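Local coordinates for virulence sensor protein BvgS (Bordetella pertussis, PDB 6ZJ8), which is a virulence sensor histidine kinase whose PAS domain, the part in this model, probably relays signals toward the kinase, at residues H85-T90 / R110-Y115. Residues are numbered along the deposited sequence; the frame is centred on the assembly and turned at random.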
ATOM      1  N   HIS A  85       7.922  -4.306  -4.082  1.00 60.73           N
ATOM      2  CA  HIS A  85       8.122  -3.556  -5.317  1.00 61.93           C
ATOM      3  C   HIS A  85       6.977  -3.786  -6.295  1.00 60.29           C
ATOM      4  O   HIS A  85       6.568  -2.866  -7.014  1.00 60.47           O
ATOM      5  CB  HIS A  85       9.455  -3.946  -5.957  1.00 63.15           C
ATOM      6  CG  HIS A  85       9.841  -3.080  -7.116  1.00 65.69           C
ATOM      7  ND1 HIS A  85       9.858  -3.540  -8.416  1.00 66.69           N
ATOM      8  CD2 HIS A  85      10.218  -1.781  -7.171  1.00 68.57           C
ATOM      9  CE1 HIS A  85      10.232  -2.562  -9.220  1.00 73.22           C
ATOM     10  NE2 HIS A  85      10.456  -1.484  -8.490  1.00 70.31           N
ATOM     11  N   GLU A  86       6.440  -5.006  -6.330  1.00 59.24           N
ATOM     12  CA  GLU A  86       5.359  -5.313  -7.261  1.00 58.71           C
ATOM     13  C   GLU A  86       4.099  -4.518  -6.933  1.00 57.96           C
ATOM     14  O   GLU A  86       3.416  -4.025  -7.839  1.00 57.77           O
ATOM     15  CB  GLU A  86       5.079  -6.817  -7.244  1.00 57.92           C
ATOM     16  CG  GLU A  86       6.222  -7.652  -7.815  1.00 59.17           C
ATOM     17  CD  GLU A  86       6.080  -9.136  -7.529  1.00 60.45           C
ATOM     18  OE1 GLU A  86       7.095  -9.859  -7.629  1.00 65.08           O
ATOM     19  OE2 GLU A  86       4.960  -9.584  -7.203  1.00 58.31           O
ATOM     20  N   PHE A  87       3.780  -4.371  -5.646  1.00 58.06           N
ATOM     21  CA  PHE A  87       2.568  -3.656  -5.263  1.00 59.08           C
ATOM     22  C   PHE A  87       2.716  -2.147  -5.389  1.00 58.64           C
ATOM     23  O   PHE A  87       1.715  -1.446  -5.571  1.00 59.67           O
ATOM     24  CB  PHE A  87       2.181  -4.006  -3.826  1.00 56.26           C
ATOM     25  CG  PHE A  87       1.634  -5.392  -3.669  1.00 55.71           C
ATOM     26  CD1 PHE A  87       2.478  -6.459  -3.421  1.00 55.94           C
ATOM     27  CD2 PHE A  87       0.274  -5.627  -3.769  1.00 55.09           C
ATOM     28  CE1 PHE A  87       1.973  -7.736  -3.274  1.00 55.19           C
ATOM     29  CE2 PHE A  87      -0.236  -6.900  -3.621  1.00 53.53           C
ATOM     30  CZ  PHE A  87       0.612  -7.956  -3.374  1.00 53.83           C
ATOM     31  N   LEU A  88       3.937  -1.630  -5.284  1.00 60.55           N
ATOM     32  CA  LEU A  88       4.166  -0.198  -5.366  1.00 59.62           C
ATOM     33  C   LEU A  88       4.296   0.233  -6.822  1.00 62.57           C
ATOM     34  O   LEU A  88       4.340  -0.586  -7.742  1.00 63.40           O
ATOM     35  CB  LEU A  88       5.422   0.186  -4.585  1.00 61.25           C
ATOM     36  CG  LEU A  88       5.419  -0.228  -3.114  1.00 59.96           C
ATOM     37  CD1 LEU A  88       6.808  -0.084  -2.534  1.00 60.94           C
ATOM     38  CD2 LEU A  88       4.425   0.598  -2.323  1.00 58.20           C
ATOM     39  N   LEU A  89       4.357   1.544  -7.023  1.00 71.26           N
ATOM     40  CA  LEU A  89       4.546   2.134  -8.337  1.00 76.86           C
ATOM     41  C   LEU A  89       5.954   2.705  -8.448  1.00 82.49           C
ATOM     42  O   LEU A  89       6.557   3.115  -7.452  1.00 83.62           O
ATOM     43  CB  LEU A  89       3.516   3.234  -8.602  1.00 76.82           C
ATOM     44  CG  LEU A  89       2.057   2.779  -8.671  1.00 72.39           C
ATOM     45  CD1 LEU A  89       1.153   3.950  -9.018  1.00 73.07           C
ATOM     46  CD2 LEU A  89       1.887   1.654  -9.680  1.00 72.15           C
ATOM     47  N   THR A  90       6.470   2.722  -9.674  1.00 84.90           N
ATOM     48  CA  THR A  90       7.816   3.220  -9.914  1.00 90.74           C
ATOM     49  C   THR A  90       7.912   4.698  -9.549  1.00 99.74           C
ATOM     50  O   THR A  90       6.919   5.435  -9.557  1.00 99.20           O
ATOM     51  CB  THR A  90       8.205   3.009 -11.380  1.00 91.43           C
ATOM     52  OG1 THR A  90       7.870   1.674 -11.779  1.00 89.01           O
ATOM     53  CG2 THR A  90       9.699   3.222 -11.573  1.00 96.74           C
ATOM     54  N   ARG A 110      -0.641 -16.955  -4.659  1.00 54.27           N
ATOM     55  CA  ARG A 110      -1.926 -16.414  -5.084  1.00 53.90           C
ATOM     56  C   ARG A 110      -1.694 -15.168  -5.928  1.00 53.36           C
ATOM     57  O   ARG A 110      -0.912 -14.292  -5.543  1.00 54.02           O
ATOM     58  CB  ARG A 110      -2.810 -16.081  -3.870  1.00 52.98           C
ATOM     59  CG  ARG A 110      -3.830 -17.162  -3.536  1.00 54.03           C
ATOM     60  CD  ARG A 110      -4.595 -16.898  -2.237  1.00 52.74           C
ATOM     61  NE  ARG A 110      -4.859 -15.481  -2.003  1.00 51.55           N
ATOM     62  CZ  ARG A 110      -4.296 -14.750  -1.042  1.00 51.67           C
ATOM     63  NH1 ARG A 110      -3.426 -15.288  -0.196  1.00 52.46           N
ATOM     64  NH2 ARG A 110      -4.611 -13.469  -0.923  1.00 51.45           N
ATOM     65  N   THR A 111      -2.375 -15.091  -7.070  1.00 53.44           N
ATOM     66  CA  THR A 111      -2.282 -13.947  -7.968  1.00 54.07           C
ATOM     67  C   THR A 111      -3.487 -13.039  -7.755  1.00 53.02           C
ATOM     68  O   THR A 111      -4.633 -13.491  -7.845  1.00 53.68           O
ATOM     69  CB  THR A 111      -2.212 -14.396  -9.430  1.00 53.81           C
ATOM     70  OG1 THR A 111      -1.101 -15.285  -9.611  1.00 54.88           O
ATOM     71  CG2 THR A 111      -2.047 -13.195 -10.350  1.00 53.69           C
ATOM     72  N   ARG A 112      -3.225 -11.762  -7.475  1.00 51.10           N
ATOM     73  CA  ARG A 112      -4.267 -10.790  -7.182  1.00 55.87           C
ATOM     74  C   ARG A 112      -4.236  -9.669  -8.210  1.00 58.99           C
ATOM     75  O   ARG A 112      -3.165  -9.164  -8.559  1.00 51.10           O
ATOM     76  CB  ARG A 112      -4.102 -10.184  -5.781  1.00 52.23           C
ATOM     77  CG  ARG A 112      -3.680 -11.162  -4.707  1.00 53.40           C
ATOM     78  CD  ARG A 112      -2.200 -11.014  -4.394  1.00 54.81           C
ATOM     79  NE  ARG A 112      -1.713 -12.104  -3.559  1.00 52.77           N
ATOM     80  CZ  ARG A 112      -1.786 -12.132  -2.232  1.00 53.65           C
ATOM     81  NH1 ARG A 112      -2.331 -11.123  -1.561  1.00 52.89           N
ATOM     82  NH2 ARG A 112      -1.309 -13.180  -1.577  1.00 55.08           N
ATOM     83  N   HIS A 113      -5.417  -9.288  -8.688  1.00 51.04           N
ATOM     84  CA  HIS A 113      -5.580  -8.077  -9.482  1.00 52.47           C
ATOM     85  C   HIS A 113      -5.727  -6.896  -8.530  1.00 49.89           C
ATOM     86  O   HIS A 113      -6.635  -6.884  -7.690  1.00 53.93           O
ATOM     87  CB  HIS A 113      -6.801  -8.212 -10.386  1.00 52.70           C
ATOM     88  CG  HIS A 113      -7.030  -7.034 -11.277  1.00 53.55           C
ATOM     89  ND1 HIS A 113      -8.279  -6.693 -11.750  1.00 53.57           N
ATOM     90  CD2 HIS A 113      -6.171  -6.121 -11.792  1.00 53.44           C
ATOM     91  CE1 HIS A 113      -8.180  -5.620 -12.514  1.00 54.21           C
ATOM     92  NE2 HIS A 113      -6.912  -5.252 -12.556  1.00 54.49           N
ATOM     93  N   VAL A 114      -4.834  -5.914  -8.643  1.00 54.78           N
ATOM     94  CA  VAL A 114      -4.784  -4.802  -7.701  1.00 54.41           C
ATOM     95  C   VAL A 114      -4.894  -3.486  -8.455  1.00 58.84           C
ATOM     96  O   VAL A 114      -4.416  -3.343  -9.584  1.00 53.34           O
ATOM     97  CB  VAL A 114      -3.493  -4.825  -6.850  1.00 54.81           C
ATOM     98  CG1 VAL A 114      -3.447  -6.079  -5.995  1.00 54.34           C
ATOM     99  CG2 VAL A 114      -2.256  -4.726  -7.739  1.00 56.34           C
ATOM    100  N   TYR A 115      -5.535  -2.518  -7.807  1.00 52.91           N
ATOM    101  CA  TYR A 115      -5.668  -1.155  -8.311  1.00 55.09           C
ATOM    102  C   TYR A 115      -4.741  -0.272  -7.483  1.00 55.63           C
ATOM    103  O   TYR A 115      -4.985  -0.057  -6.290  1.00 53.90           O
ATOM    104  CB  TYR A 115      -7.121  -0.693  -8.219  1.00 55.19           C
ATOM    105  CG  TYR A 115      -7.393   0.640  -8.874  1.00 56.92           C
ATOM    106  CD1 TYR A 115      -7.402   0.763 -10.256  1.00 58.38           C
ATOM    107  CD2 TYR A 115      -7.657   1.771  -8.114  1.00 58.53           C
ATOM    108  CE1 TYR A 115      -7.654   1.976 -10.864  1.00 61.25           C
ATOM    109  CE2 TYR A 115      -7.912   2.993  -8.714  1.00 61.40           C
ATOM    110  CZ  TYR A 115      -7.910   3.089 -10.090  1.00 63.81           C
ATOM    111  OH  TYR A 115      -8.161   4.299 -10.698  1.00 67.06           O
TER
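Phe87, in the last turn of helix 79-87, brings its ring against Val114 and Arg112 of strand 110-122, where the helix packs on the antiparallel five-stranded sheet (strand order 2-1-5-4-3) of the PAS fold. At CB of Phe87, the bond from CA runs past the strand rather than at it, and it is the torsion that sends the ring over. With CG anti to the carbonyl carbon and beside the backbone N (chi1 -72°), the ring reaches out alongside the sheet. Going round it, CE2 lies 4.1 Å from CG1 of Val114, an apolar contact in which the methyl comes up obliquely and the two side chains cross at about a right angle. One atom further, CZ lies 4.3 Å from CD of Arg112, and here the methylene sits at the ring edge, close to its plane. Val114 and Arg112 are two residues apart on the strand, and both aim their CB at the helix segment, giving the ring two neighbours in a row. Two aromatic rings also meet it: Phe57 at about 90° and Trp135, on the adjacent strand 128-137, at about 35°, while Val105 of strand 99-107 also touches it. All three residues of the contact are buried, although the two segments together bury just 120 Å².

Past the ring, the guanidinium of Arg112 is held by backbone: NH2 donates a hydrogen bond to O of Leu107 and NE one to O of Arg110. In that second bond, NE of Arg112 lies 3.1 Å from O of Arg110, with an N-H...O angle of 158°; the oxygen lies in the guanidinium plane, but NE stands well above the plane of the carbonyl.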